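PDB 1WDE: diphthine synthase from Aeropyrum pernix, which probably uses S-adenosyl-L-methionine to trimethylate the amino group of a modified histidine in translation elongation factor 2, giving diphthine on the way to diphthamide. Local coordinates for residues 126-138 with 250-264. Sequence-based numbering, arbitrary orientation.
Sequences ARGATMLSFYRFG and PARLSGVEEWLLAAA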
loop_
_atom_site.group_PDB
_atom_site.type_symbol
_atom_site.label_atom_id
_atom_site.label_comp_id
_atom_site.label_asym_id
_atom_site.label_seq_id
_atom_site.Cartn_x
_atom_site.Cartn_y
_atom_site.Cartn_z
ATOM N N ALA A 126 8.276 -3.376 1.832
ATOM C CA ALA A 126 8.602 -3.188 0.419
ATOM C C ALA A 126 9.506 -1.964 0.264
ATOM O O ALA A 126 10.557 -2.055 -0.367
ATOM C CB ALA A 126 7.344 -3.012 -0.387
ATOM N N ARG A 127 9.105 -0.823 0.840
ATOM C CA ARG A 127 9.932 0.376 0.755
ATOM C C ARG A 127 11.308 0.045 1.303
ATOM O O ARG A 127 12.333 0.391 0.704
ATOM C CB ARG A 127 9.346 1.511 1.580
ATOM C CG ARG A 127 8.105 2.113 0.998
ATOM C CD ARG A 127 7.545 3.117 1.992
ATOM N NE ARG A 127 6.421 3.862 1.449
ATOM C CZ ARG A 127 5.696 4.702 2.169
ATOM N NH1 ARG A 127 5.983 4.881 3.456
ATOM N NH2 ARG A 127 4.711 5.375 1.607
ATOM N N GLY A 128 11.331 -0.655 2.430
ATOM C CA GLY A 128 12.606 -1.002 3.043
ATOM C C GLY A 128 13.488 -1.880 2.168
ATOM O O GLY A 128 14.713 -1.699 2.108
ATOM N N ALA A 129 12.877 -2.831 1.468
ATOM C CA ALA A 129 13.669 -3.726 0.616
ATOM C C ALA A 129 14.379 -3.016 -0.545
ATOM O O ALA A 129 15.412 -3.489 -0.996
ATOM C CB ALA A 129 12.783 -4.865 0.070
ATOM N N THR A 130 13.819 -1.902 -1.034
ATOM C CA THR A 130 14.420 -1.135 -2.147
ATOM C C THR A 130 15.696 -0.444 -1.711
ATOM O O THR A 130 16.539 -0.081 -2.536
ATOM C CB THR A 130 13.480 -0.008 -2.676
ATOM O OG1 THR A 130 13.400 1.029 -1.694
ATOM C CG2 THR A 130 12.044 -0.537 -2.976
HETATM N N MSE A 131 15.790 -0.235 -0.405
HETATM C CA MSE A 131 16.889 0.429 0.264
HETATM C C MSE A 131 17.049 1.904 -0.088
HETATM O O MSE A 131 18.090 2.506 0.174
HETATM C CB MSE A 131 18.176 -0.348 0.037
HETATM C CG MSE A 131 18.060 -1.756 0.554
HETATM SE SE MSE A 131 19.765 -2.563 0.914
HETATM C CE MSE A 131 20.846 -1.856 -0.532
ATOM N N LEU A 132 16.000 2.484 -0.667
ATOM C CA LEU A 132 16.005 3.908 -1.001
ATOM C C LEU A 132 15.889 4.673 0.322
ATOM O O LEU A 132 15.455 4.113 1.348
ATOM C CB LEU A 132 14.827 4.257 -1.920
ATOM C CG LEU A 132 15.004 3.711 -3.355
ATOM C CD1 LEU A 132 13.770 4.000 -4.163
ATOM C CD2 LEU A 132 16.238 4.341 -4.022
ATOM N N SER A 133 16.255 5.946 0.309
ATOM C CA SER A 133 16.210 6.725 1.549
ATOM C C SER A 133 14.809 6.869 2.122
ATOM O O SER A 133 13.891 7.366 1.464
ATOM C CB SER A 133 16.828 8.101 1.322
ATOM O OG SER A 133 16.625 8.941 2.438
ATOM N N PHE A 134 14.649 6.410 3.354
ATOM C CA PHE A 134 13.365 6.491 4.048
ATOM C C PHE A 134 12.843 7.926 4.039
ATOM O O PHE A 134 11.668 8.160 3.775
ATOM C CB PHE A 134 13.525 6.019 5.508
ATOM C CG PHE A 134 12.363 6.372 6.388
ATOM C CD1 PHE A 134 12.430 7.459 7.251
ATOM C CD2 PHE A 134 11.179 5.656 6.308
ATOM C CE1 PHE A 134 11.315 7.831 8.022
ATOM C CE2 PHE A 134 10.065 6.020 7.070
ATOM C CZ PHE A 134 10.139 7.112 7.925
ATOM N N TYR A 135 13.741 8.882 4.264
ATOM C CA TYR A 135 13.389 10.301 4.337
ATOM C C TYR A 135 12.796 10.879 3.055
ATOM O O TYR A 135 12.089 11.890 3.102
ATOM C CB TYR A 135 14.632 11.126 4.694
ATOM C CG TYR A 135 15.336 10.655 5.937
ATOM C CD1 TYR A 135 14.837 10.971 7.213
ATOM C CD2 TYR A 135 16.492 9.880 5.846
ATOM C CE1 TYR A 135 15.472 10.524 8.358
ATOM C CE2 TYR A 135 17.137 9.423 6.979
ATOM C CZ TYR A 135 16.627 9.748 8.230
ATOM O OH TYR A 135 17.286 9.307 9.341
ATOM N N ARG A 136 13.086 10.244 1.918
ATOM C CA ARG A 136 12.628 10.735 0.630
ATOM C C ARG A 136 11.324 10.168 0.140
ATOM O O ARG A 136 10.849 10.559 -0.925
ATOM C CB ARG A 136 13.711 10.524 -0.449
ATOM C CG ARG A 136 14.980 11.344 -0.208
ATOM C CD ARG A 136 15.871 11.382 -1.433
ATOM N NE ARG A 136 15.278 12.167 -2.510
ATOM C CZ ARG A 136 15.694 12.119 -3.768
ATOM N NH1 ARG A 136 16.704 11.311 -4.088
ATOM N NH2 ARG A 136 15.116 12.873 -4.691
ATOM N N PHE A 137 10.743 9.228 0.879
ATOM C CA PHE A 137 9.459 8.700 0.441
ATOM C C PHE A 137 8.405 9.752 0.676
ATOM O O PHE A 137 8.380 10.406 1.737
ATOM C CB PHE A 137 9.085 7.412 1.181
ATOM C CG PHE A 137 9.781 6.198 0.631
ATOM C CD1 PHE A 137 11.056 5.859 1.061
ATOM C CD2 PHE A 137 9.209 5.469 -0.409
ATOM C CE1 PHE A 137 11.769 4.829 0.461
ATOM C CE2 PHE A 137 9.926 4.414 -1.031
ATOM C CZ PHE A 137 11.206 4.108 -0.593
ATOM N N GLY A 138 7.550 9.936 -0.324
ATOM C CA GLY A 138 6.482 10.910 -0.214
ATOM C C GLY A 138 5.093 10.286 -0.177
ATOM O O GLY A 138 4.878 9.237 0.457
ATOM N N PRO A 250 10.568 6.340 -8.139
ATOM C CA PRO A 250 11.453 7.297 -7.491
ATOM C C PRO A 250 11.586 8.676 -8.095
ATOM O O PRO A 250 11.266 8.898 -9.277
ATOM C CB PRO A 250 12.779 6.556 -7.481
ATOM C CG PRO A 250 12.789 5.925 -8.818
ATOM C CD PRO A 250 11.329 5.498 -9.080
ATOM N N ALA A 251 11.996 9.612 -7.238
ATOM C CA ALA A 251 12.290 10.961 -7.679
ATOM C C ALA A 251 13.728 10.717 -8.104
ATOM O O ALA A 251 14.249 9.605 -7.919
ATOM C CB ALA A 251 12.250 11.946 -6.509
ATOM N N ARG A 252 14.386 11.729 -8.653
ATOM C CA ARG A 252 15.767 11.554 -9.087
ATOM C C ARG A 252 16.624 11.004 -7.962
ATOM O O ARG A 252 16.750 11.624 -6.905
ATOM C CB ARG A 252 16.323 12.893 -9.572
ATOM C CG ARG A 252 17.619 12.755 -10.277
ATOM C CD ARG A 252 17.746 13.792 -11.366
ATOM N NE ARG A 252 19.063 13.709 -11.963
ATOM C CZ ARG A 252 19.428 14.369 -13.051
ATOM N NH1 ARG A 252 18.557 15.162 -13.663
ATOM N NH2 ARG A 252 20.667 14.241 -13.507
ATOM N N LEU A 253 17.231 9.839 -8.184
ATOM C CA LEU A 253 18.033 9.199 -7.148
ATOM C C LEU A 253 19.287 9.950 -6.794
ATOM O O LEU A 253 19.931 10.546 -7.652
ATOM C CB LEU A 253 18.451 7.792 -7.586
ATOM C CG LEU A 253 17.299 6.824 -7.850
ATOM C CD1 LEU A 253 17.822 5.528 -8.442
ATOM C CD2 LEU A 253 16.566 6.599 -6.548
ATOM N N SER A 254 19.647 9.891 -5.524
ATOM C CA SER A 254 20.867 10.514 -5.047
ATOM C C SER A 254 21.973 9.536 -5.453
ATOM O O SER A 254 21.713 8.353 -5.673
ATOM C CB SER A 254 20.827 10.660 -3.519
ATOM O OG SER A 254 21.432 9.543 -2.888
ATOM N N GLY A 255 23.200 10.020 -5.580
ATOM C CA GLY A 255 24.282 9.130 -5.961
ATOM C C GLY A 255 24.356 7.898 -5.078
ATOM O O GLY A 255 24.508 6.773 -5.568
ATOM N N VAL A 256 24.253 8.101 -3.768
ATOM C CA VAL A 256 24.297 6.979 -2.839
ATOM C C VAL A 256 23.092 6.058 -3.062
ATOM O O VAL A 256 23.216 4.842 -2.951
ATOM C CB VAL A 256 24.347 7.468 -1.364
ATOM C CG1 VAL A 256 24.076 6.310 -0.411
ATOM C CG2 VAL A 256 25.741 8.050 -1.063
ATOM N N GLU A 257 21.941 6.629 -3.415
ATOM C CA GLU A 257 20.747 5.809 -3.651
ATOM C C GLU A 257 20.842 4.883 -4.861
ATOM O O GLU A 257 20.316 3.772 -4.833
ATOM C CB GLU A 257 19.511 6.685 -3.790
ATOM C CG GLU A 257 18.952 7.185 -2.453
ATOM C CD GLU A 257 17.693 7.983 -2.663
ATOM O OE1 GLU A 257 17.705 8.899 -3.507
ATOM O OE2 GLU A 257 16.685 7.691 -2.001
ATOM N N GLU A 258 21.468 5.358 -5.935
ATOM C CA GLU A 258 21.666 4.554 -7.142
ATOM C C GLU A 258 22.486 3.326 -6.773
ATOM O O GLU A 258 22.243 2.217 -7.266
ATOM C CB GLU A 258 22.425 5.355 -8.215
ATOM C CG GLU A 258 21.560 6.399 -8.907
ATOM C CD GLU A 258 22.309 7.224 -9.959
ATOM O OE1 GLU A 258 21.642 8.014 -10.667
ATOM O OE2 GLU A 258 23.551 7.094 -10.074
ATOM N N TRP A 259 23.468 3.534 -5.903
ATOM C CA TRP A 259 24.331 2.448 -5.459
ATOM C C TRP A 259 23.519 1.474 -4.607
ATOM O O TRP A 259 23.606 0.263 -4.810
ATOM C CB TRP A 259 25.512 3.039 -4.686
ATOM C CG TRP A 259 26.403 2.070 -3.961
ATOM C CD1 TRP A 259 27.210 1.108 -4.508
ATOM C CD2 TRP A 259 26.582 1.985 -2.540
ATOM N NE1 TRP A 259 27.883 0.426 -3.511
ATOM C CE2 TRP A 259 27.514 0.946 -2.295
ATOM C CE3 TRP A 259 26.046 2.684 -1.450
ATOM C CZ2 TRP A 259 27.917 0.593 -1.002
ATOM C CZ3 TRP A 259 26.448 2.332 -0.163
ATOM C CH2 TRP A 259 27.375 1.294 0.049
ATOM N N LEU A 260 22.728 2.002 -3.669
ATOM C CA LEU A 260 21.888 1.178 -2.787
ATOM C C LEU A 260 20.840 0.395 -3.572
ATOM O O LEU A 260 20.682 -0.804 -3.356
ATOM C CB LEU A 260 21.168 2.051 -1.744
ATOM C CG LEU A 260 22.049 2.801 -0.736
ATOM C CD1 LEU A 260 21.194 3.752 0.125
ATOM C CD2 LEU A 260 22.774 1.786 0.130
ATOM N N LEU A 261 20.119 1.077 -4.467
ATOM C CA LEU A 261 19.078 0.445 -5.293
ATOM C C LEU A 261 19.655 -0.602 -6.255
ATOM O O LEU A 261 19.038 -1.643 -6.506
ATOM C CB LEU A 261 18.298 1.498 -6.098
ATOM C CG LEU A 261 17.191 0.919 -6.991
ATOM C CD1 LEU A 261 16.167 0.227 -6.113
ATOM C CD2 LEU A 261 16.514 2.019 -7.815
ATOM N N ALA A 262 20.832 -0.324 -6.806
ATOM C CA ALA A 262 21.473 -1.271 -7.713
ATOM C C ALA A 262 21.780 -2.557 -6.929
ATOM O O ALA A 262 21.561 -3.653 -7.418
ATOM C CB ALA A 262 22.783 -0.668 -8.284
ATOM N N ALA A 263 22.294 -2.426 -5.712
ATOM C CA ALA A 263 22.592 -3.614 -4.902
ATOM C C ALA A 263 21.317 -4.392 -4.538
ATOM O O ALA A 263 21.278 -5.633 -4.616
ATOM C CB ALA A 263 23.334 -3.207 -3.638
ATOM N N ALA A 264 20.269 -3.657 -4.159
ATOM C CA ALA A 264 18.987 -4.253 -3.771
ATOM C C ALA A 264 18.304 -5.014 -4.911
ATOM O O ALA A 264 17.690 -6.051 -4.691
ATOM C CB ALA A 264 18.032 -3.152 -3.236
#
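Leu132 and Leu253 cross at about a right angle at the apolar centre, Leu132 CD2 tightly packed 3.4 Å from Leu253 CD2. Leu132 CD2 also reaches Leu261 CB. Toward the C-terminal end of helix 255-264, Ala264 CB lies 3.5 Å from Thr130 O; selenomethionine Met131 sets CG 4.0 Å from Ala264 CB and, bent at chi3 (-37°), CE 4.1 Å from Leu260 CB. The polar edge centres on Glu257, its carboxylate shared among four donors, two on each oxygen. OE2 accepts Ser133 N through its anti lone pair (2.9 Å, 159° at the hydrogen) and also bonds His168. OE1 takes Ser254 N, completing a capping box with Glu257 N to Ser254 OG, and forms a salt bridge with Arg136 NH1 (2.7 Å), whose hydrogen bond is weak, being well bent. Arg136 NH1 (2.8 Å) and NH2 (3.0 Å) grip Arg252 O end-on, nearly in the guanidinium plane. A methionine in place of Arg136 would probably leave Arg252 O without these donors and Glu257 OE1 without its salt-bridge partner. Helix 255-264 packs across the end of helix 122-130, at 107° to its 126-130 part, while Leu132 descends onto Val248 and His168 of the mixed sheet, whose outermost strand 137-143 follows the 3-10 turn 134-136.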